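PDB 1V9N: malate dehydrogenase from Pyrococcus horikoshii, which catalyses the NAD-dependent interconversion of (S)-malate and oxaloacetate, a step of the tricarboxylic acid cycle, as a homodimer of the LDH2/MDH2 family. Local coordinates for residues Ser21-Pro33 / Leu60-Leu74. Sequence-based numbering, arbitrary orientation.
Sequences SFIVRVLTKLGVP and LKRYVDGIISGGVNL
Leu30 reaches Val64, Ile67 and Ile68 with three different carbons: CD1 lies 4.0 Å from CG2 of Val64, CB 3.9 Å from CG2 of Ile67, and CD2 meets CG1 of Ile68. Chi1 (-72°) sets Leu30 CG beside its backbone N, and chi2 (165°) sends CD1 to Val64 and CD2 to Ile68. Ile67 CD1 abuts two side chains of 21-33, 3.6 Å from Val32 CG2 and 4.0 Å from Leu27 CD2, crossing both at about a right angle. Two turns toward the N-terminus, Leu60 forks: its CD2 meets Phe22 CE2 at 3.8 Å, its CD1 Ile23 CG2. At the far end Val32 CG2 also touches Leu74 CD2 (3.6 Å), while Leu74 CD1 packs on the carbonyl O of Leu30. The contacts are almost all carbon on carbon, and no hydrogen bond joins the segments.

The axes of helix segments 21-29 and 60-69 run nearly parallel (12°) with closest approach 11.0 Å, a gap bridged by leucine and isoleucine branches. A Schellman motif at Gly31 (positive phi; Val32 N to Leu27 O, Gly31 N to Thr28 O) turns the chain so that Val32 follows Leu30 into the interface. Helix 342-355 covers Phe22 and Val26 through Leu348, Ala352 and Ile351, and helix 34-49 receives Ile23 and Leu27. The arrangement is a small helical bundle, built from helices near both chain ends and lying apart from the seven-stranded mixed sheet.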
loop_
_atom_site.group_PDB
_atom_site.type_symbol
_atom_site.label_atom_id
_atom_site.label_comp_id
_atom_site.label_asym_id
_atom_site.label_seq_id
_atom_site.Cartn_x
_atom_site.Cartn_y
_atom_site.Cartn_z
ATOM N N SER A 21 -30.647 -12.996 -9.063
ATOM C CA SER A 21 -31.614 -13.980 -8.575
ATOM C C SER A 21 -31.141 -15.404 -8.854
ATOM O O SER A 21 -31.413 -16.319 -8.087
ATOM C CB SER A 21 -32.983 -13.750 -9.225
ATOM O OG SER A 21 -32.912 -13.928 -10.627
ATOM N N PHE A 22 -30.432 -15.583 -9.960
ATOM C CA PHE A 22 -29.910 -16.893 -10.311
ATOM C C PHE A 22 -28.955 -17.360 -9.214
ATOM O O PHE A 22 -29.144 -18.429 -8.627
ATOM C CB PHE A 22 -29.165 -16.828 -11.641
ATOM C CG PHE A 22 -28.343 -18.050 -11.927
ATOM C CD1 PHE A 22 -28.954 -19.275 -12.173
ATOM C CD2 PHE A 22 -26.954 -17.988 -11.904
ATOM C CE1 PHE A 22 -28.195 -20.417 -12.387
ATOM C CE2 PHE A 22 -26.183 -19.129 -12.118
ATOM C CZ PHE A 22 -26.804 -20.342 -12.358
ATOM N N ILE A 23 -27.935 -16.548 -8.938
ATOM C CA ILE A 23 -26.948 -16.871 -7.913
ATOM C C ILE A 23 -27.628 -17.222 -6.597
ATOM O O ILE A 23 -27.268 -18.203 -5.949
ATOM C CB ILE A 23 -25.969 -15.686 -7.674
ATOM C CG1 ILE A 23 -25.169 -15.413 -8.946
ATOM C CG2 ILE A 23 -25.016 -16.005 -6.521
ATOM C CD1 ILE A 23 -24.355 -14.130 -8.891
ATOM N N VAL A 24 -28.611 -16.415 -6.209
ATOM C CA VAL A 24 -29.342 -16.641 -4.965
ATOM C C VAL A 24 -30.098 -17.973 -4.984
ATOM O O VAL A 24 -30.189 -18.652 -3.956
ATOM C CB VAL A 24 -30.332 -15.478 -4.681
ATOM C CG1 VAL A 24 -31.207 -15.812 -3.481
ATOM C CG2 VAL A 24 -29.551 -14.191 -4.405
ATOM N N ARG A 25 -30.635 -18.345 -6.146
ATOM C CA ARG A 25 -31.363 -19.610 -6.276
ATOM C C ARG A 25 -30.429 -20.782 -6.010
ATOM O O ARG A 25 -30.732 -21.670 -5.215
ATOM C CB ARG A 25 -31.942 -19.781 -7.687
ATOM C CG ARG A 25 -33.261 -19.089 -7.944
ATOM C CD ARG A 25 -33.983 -19.753 -9.113
ATOM N NE ARG A 25 -33.300 -19.575 -10.390
ATOM C CZ ARG A 25 -33.194 -18.409 -11.020
ATOM N NH1 ARG A 25 -33.727 -17.316 -10.491
ATOM N NH2 ARG A 25 -32.564 -18.334 -12.186
ATOM N N VAL A 26 -29.296 -20.781 -6.701
ATOM C CA VAL A 26 -28.305 -21.838 -6.564
ATOM C C VAL A 26 -27.811 -21.975 -5.125
ATOM O O VAL A 26 -27.817 -23.069 -4.557
ATOM C CB VAL A 26 -27.088 -21.574 -7.479
ATOM C CG1 VAL A 26 -26.012 -22.628 -7.241
ATOM C CG2 VAL A 26 -27.518 -21.572 -8.933
ATOM N N LEU A 27 -27.399 -20.857 -4.536
ATOM C CA LEU A 27 -26.875 -20.864 -3.175
ATOM C C LEU A 27 -27.876 -21.311 -2.118
ATOM O O LEU A 27 -27.526 -22.090 -1.232
ATOM C CB LEU A 27 -26.306 -19.485 -2.823
ATOM C CG LEU A 27 -25.109 -19.045 -3.680
ATOM C CD1 LEU A 27 -24.663 -17.657 -3.254
ATOM C CD2 LEU A 27 -23.951 -20.041 -3.528
ATOM N N THR A 28 -29.114 -20.827 -2.195
ATOM C CA THR A 28 -30.111 -21.225 -1.210
ATOM C C THR A 28 -30.483 -22.697 -1.385
ATOM O O THR A 28 -30.784 -23.378 -0.415
ATOM C CB THR A 28 -31.384 -20.343 -1.281
ATOM O OG1 THR A 28 -31.888 -20.305 -2.623
ATOM C CG2 THR A 28 -31.060 -18.930 -0.813
ATOM N N LYS A 29 -30.447 -23.182 -2.623
ATOM C CA LYS A 29 -30.750 -24.588 -2.913
ATOM C C LYS A 29 -29.687 -25.482 -2.259
ATOM O O LYS A 29 -29.949 -26.637 -1.923
ATOM C CB LYS A 29 -30.752 -24.828 -4.427
ATOM C CG LYS A 29 -31.056 -26.272 -4.847
ATOM C CD LYS A 29 -32.490 -26.655 -4.522
ATOM C CE LYS A 29 -32.799 -28.084 -4.945
ATOM N NZ LYS A 29 -34.194 -28.458 -4.606
ATOM N N LEU A 30 -28.487 -24.935 -2.079
ATOM C CA LEU A 30 -27.387 -25.677 -1.465
ATOM C C LEU A 30 -27.358 -25.519 0.057
ATOM O O LEU A 30 -26.448 -26.008 0.721
ATOM C CB LEU A 30 -26.049 -25.229 -2.062
ATOM C CG LEU A 30 -25.763 -25.679 -3.496
ATOM C CD1 LEU A 30 -24.615 -24.875 -4.082
ATOM C CD2 LEU A 30 -25.437 -27.171 -3.502
ATOM N N GLY A 31 -28.350 -24.826 0.605
ATOM C CA GLY A 31 -28.416 -24.659 2.046
ATOM C C GLY A 31 -27.882 -23.357 2.617
ATOM O O GLY A 31 -27.853 -23.186 3.839
ATOM N N VAL A 32 -27.452 -22.440 1.756
ATOM C CA VAL A 32 -26.930 -21.159 2.224
ATOM C C VAL A 32 -28.095 -20.269 2.641
ATOM O O VAL A 32 -29.024 -20.055 1.863
ATOM C CB VAL A 32 -26.132 -20.428 1.114
ATOM C CG1 VAL A 32 -25.642 -19.069 1.625
ATOM C CG2 VAL A 32 -24.949 -21.279 0.672
ATOM N N PRO A 33 -28.077 -19.760 3.886
ATOM C CA PRO A 33 -29.166 -18.887 4.349
ATOM C C PRO A 33 -29.377 -17.780 3.325
ATOM O O PRO A 33 -28.415 -17.228 2.786
ATOM C CB PRO A 33 -28.641 -18.364 5.680
ATOM C CG PRO A 33 -27.858 -19.558 6.199
ATOM C CD PRO A 33 -27.100 -20.004 4.962
ATOM N N LEU A 60 -18.597 -18.825 -9.481
ATOM C CA LEU A 60 -19.672 -19.435 -8.724
ATOM C C LEU A 60 -19.395 -20.928 -8.552
ATOM O O LEU A 60 -19.692 -21.508 -7.509
ATOM C CB LEU A 60 -21.004 -19.232 -9.441
ATOM C CG LEU A 60 -22.208 -19.820 -8.706
ATOM C CD1 LEU A 60 -22.422 -19.070 -7.394
ATOM C CD2 LEU A 60 -23.443 -19.726 -9.595
ATOM N N LYS A 61 -18.813 -21.546 -9.574
ATOM C CA LYS A 61 -18.503 -22.973 -9.518
ATOM C C LYS A 61 -17.519 -23.279 -8.387
ATOM O O LYS A 61 -17.537 -24.370 -7.816
ATOM C CB LYS A 61 -17.918 -23.441 -10.851
ATOM C CG LYS A 61 -16.575 -22.825 -11.192
ATOM C CD LYS A 61 -16.023 -23.393 -12.493
ATOM C CE LYS A 61 -14.642 -22.827 -12.793
ATOM N NZ LYS A 61 -14.058 -23.411 -14.031
ATOM N N ARG A 62 -16.666 -22.307 -8.073
ATOM C CA ARG A 62 -15.679 -22.447 -7.011
ATOM C C ARG A 62 -16.373 -22.544 -5.655
ATOM O O ARG A 62 -16.042 -23.401 -4.835
ATOM C CB ARG A 62 -14.725 -21.246 -7.017
ATOM C CG ARG A 62 -13.748 -21.209 -5.847
ATOM C CD ARG A 62 -12.827 -19.985 -5.902
ATOM N NE ARG A 62 -11.733 -20.099 -4.945
ATOM C CZ ARG A 62 -10.629 -19.357 -4.963
ATOM N NH1 ARG A 62 -10.461 -18.428 -5.898
ATOM N NH2 ARG A 62 -9.683 -19.556 -4.052
ATOM N N TYR A 63 -17.335 -21.658 -5.423
ATOM C CA TYR A 63 -18.062 -21.657 -4.162
ATOM C C TYR A 63 -18.997 -22.850 -4.066
ATOM O O TYR A 63 -19.159 -23.425 -2.991
ATOM C CB TYR A 63 -18.841 -20.348 -3.996
ATOM C CG TYR A 63 -17.966 -19.121 -4.123
ATOM C CD1 TYR A 63 -16.729 -19.055 -3.481
ATOM C CD2 TYR A 63 -18.367 -18.031 -4.890
ATOM C CE1 TYR A 63 -15.912 -17.934 -3.605
ATOM C CE2 TYR A 63 -17.556 -16.903 -5.018
ATOM C CZ TYR A 63 -16.333 -16.862 -4.372
ATOM O OH TYR A 63 -15.538 -15.743 -4.490
ATOM N N VAL A 64 -19.614 -23.216 -5.186
ATOM C CA VAL A 64 -20.512 -24.370 -5.221
ATOM C C VAL A 64 -19.744 -25.624 -4.807
ATOM O O VAL A 64 -20.179 -26.364 -3.933
ATOM C CB VAL A 64 -21.096 -24.600 -6.640
ATOM C CG1 VAL A 64 -21.748 -25.981 -6.723
ATOM C CG2 VAL A 64 -22.119 -23.520 -6.962
ATOM N N ASP A 65 -18.596 -25.858 -5.437
ATOM C CA ASP A 65 -17.790 -27.032 -5.112
ATOM C C ASP A 65 -17.356 -27.019 -3.648
ATOM O O ASP A 65 -17.325 -28.059 -2.993
ATOM C CB ASP A 65 -16.552 -27.108 -6.008
ATOM C CG ASP A 65 -16.898 -27.417 -7.455
ATOM O OD1 ASP A 65 -17.961 -28.034 -7.696
ATOM O OD2 ASP A 65 -16.101 -27.057 -8.350
ATOM N N GLY A 66 -17.018 -25.838 -3.143
ATOM C CA GLY A 66 -16.596 -25.731 -1.757
ATOM C C GLY A 66 -17.725 -26.068 -0.804
ATOM O O GLY A 66 -17.509 -26.671 0.241
ATOM N N ILE A 67 -18.941 -25.683 -1.168
ATOM C CA ILE A 67 -20.101 -25.956 -0.329
ATOM C C ILE A 67 -20.398 -27.455 -0.323
ATOM O O ILE A 67 -20.629 -28.059 0.727
ATOM C CB ILE A 67 -21.333 -25.181 -0.843
ATOM C CG1 ILE A 67 -21.176 -23.695 -0.496
ATOM C CG2 ILE A 67 -22.611 -25.758 -0.246
ATOM C CD1 ILE A 67 -22.215 -22.788 -1.147
ATOM N N ILE A 68 -20.375 -28.051 -1.507
ATOM C CA ILE A 68 -20.637 -29.475 -1.651
ATOM C C ILE A 68 -19.563 -30.333 -0.970
ATOM O O ILE A 68 -19.868 -31.383 -0.402
ATOM C CB ILE A 68 -20.751 -29.841 -3.150
ATOM C CG1 ILE A 68 -22.047 -29.251 -3.713
ATOM C CG2 ILE A 68 -20.682 -31.357 -3.339
ATOM C CD1 ILE A 68 -22.223 -29.435 -5.218
ATOM N N SER A 69 -18.313 -29.885 -1.003
ATOM C CA SER A 69 -17.238 -30.663 -0.387
ATOM C C SER A 69 -17.057 -30.401 1.109
ATOM O O SER A 69 -16.246 -31.060 1.765
ATOM C CB SER A 69 -15.915 -30.386 -1.094
ATOM O OG SER A 69 -15.401 -29.133 -0.696
ATOM N N GLY A 70 -17.802 -29.440 1.651
ATOM C CA GLY A 70 -17.669 -29.130 3.065
ATOM C C GLY A 70 -16.502 -28.184 3.322
ATOM O O GLY A 70 -16.125 -27.941 4.476
ATOM N N GLY A 71 -15.927 -27.653 2.246
ATOM C CA GLY A 71 -14.815 -26.725 2.374
ATOM C C GLY A 71 -15.303 -25.339 2.764
ATOM O O GLY A 71 -14.515 -24.469 3.139
ATOM N N VAL A 72 -16.613 -25.137 2.666
ATOM C CA VAL A 72 -17.247 -23.876 3.032
ATOM C C VAL A 72 -18.332 -24.200 4.060
ATOM O O VAL A 72 -19.215 -25.012 3.797
ATOM C CB VAL A 72 -17.897 -23.190 1.802
ATOM C CG1 VAL A 72 -18.687 -21.963 2.245
ATOM C CG2 VAL A 72 -16.831 -22.780 0.805
ATOM N N ASN A 73 -18.255 -23.576 5.229
ATOM C CA ASN A 73 -19.224 -23.801 6.301
ATOM C C ASN A 73 -20.510 -23.029 5.994
ATOM O O ASN A 73 -20.473 -21.819 5.780
ATOM C CB ASN A 73 -18.634 -23.323 7.634
ATOM C CG ASN A 73 -19.465 -23.747 8.840
ATOM O OD1 ASN A 73 -20.678 -23.942 8.746
ATOM N ND2 ASN A 73 -18.810 -23.867 9.991
ATOM N N LEU A 74 -21.641 -23.730 5.975
ATOM C CA LEU A 74 -22.930 -23.103 5.689
ATOM C C LEU A 74 -23.436 -22.228 6.835
ATOM O O LEU A 74 -24.102 -21.220 6.607
ATOM C CB LEU A 74 -23.982 -24.171 5.365
ATOM C CG LEU A 74 -23.838 -24.903 4.029
ATOM C CD1 LEU A 74 -24.890 -25.990 3.914
ATOM C CD2 LEU A 74 -23.984 -23.912 2.895
#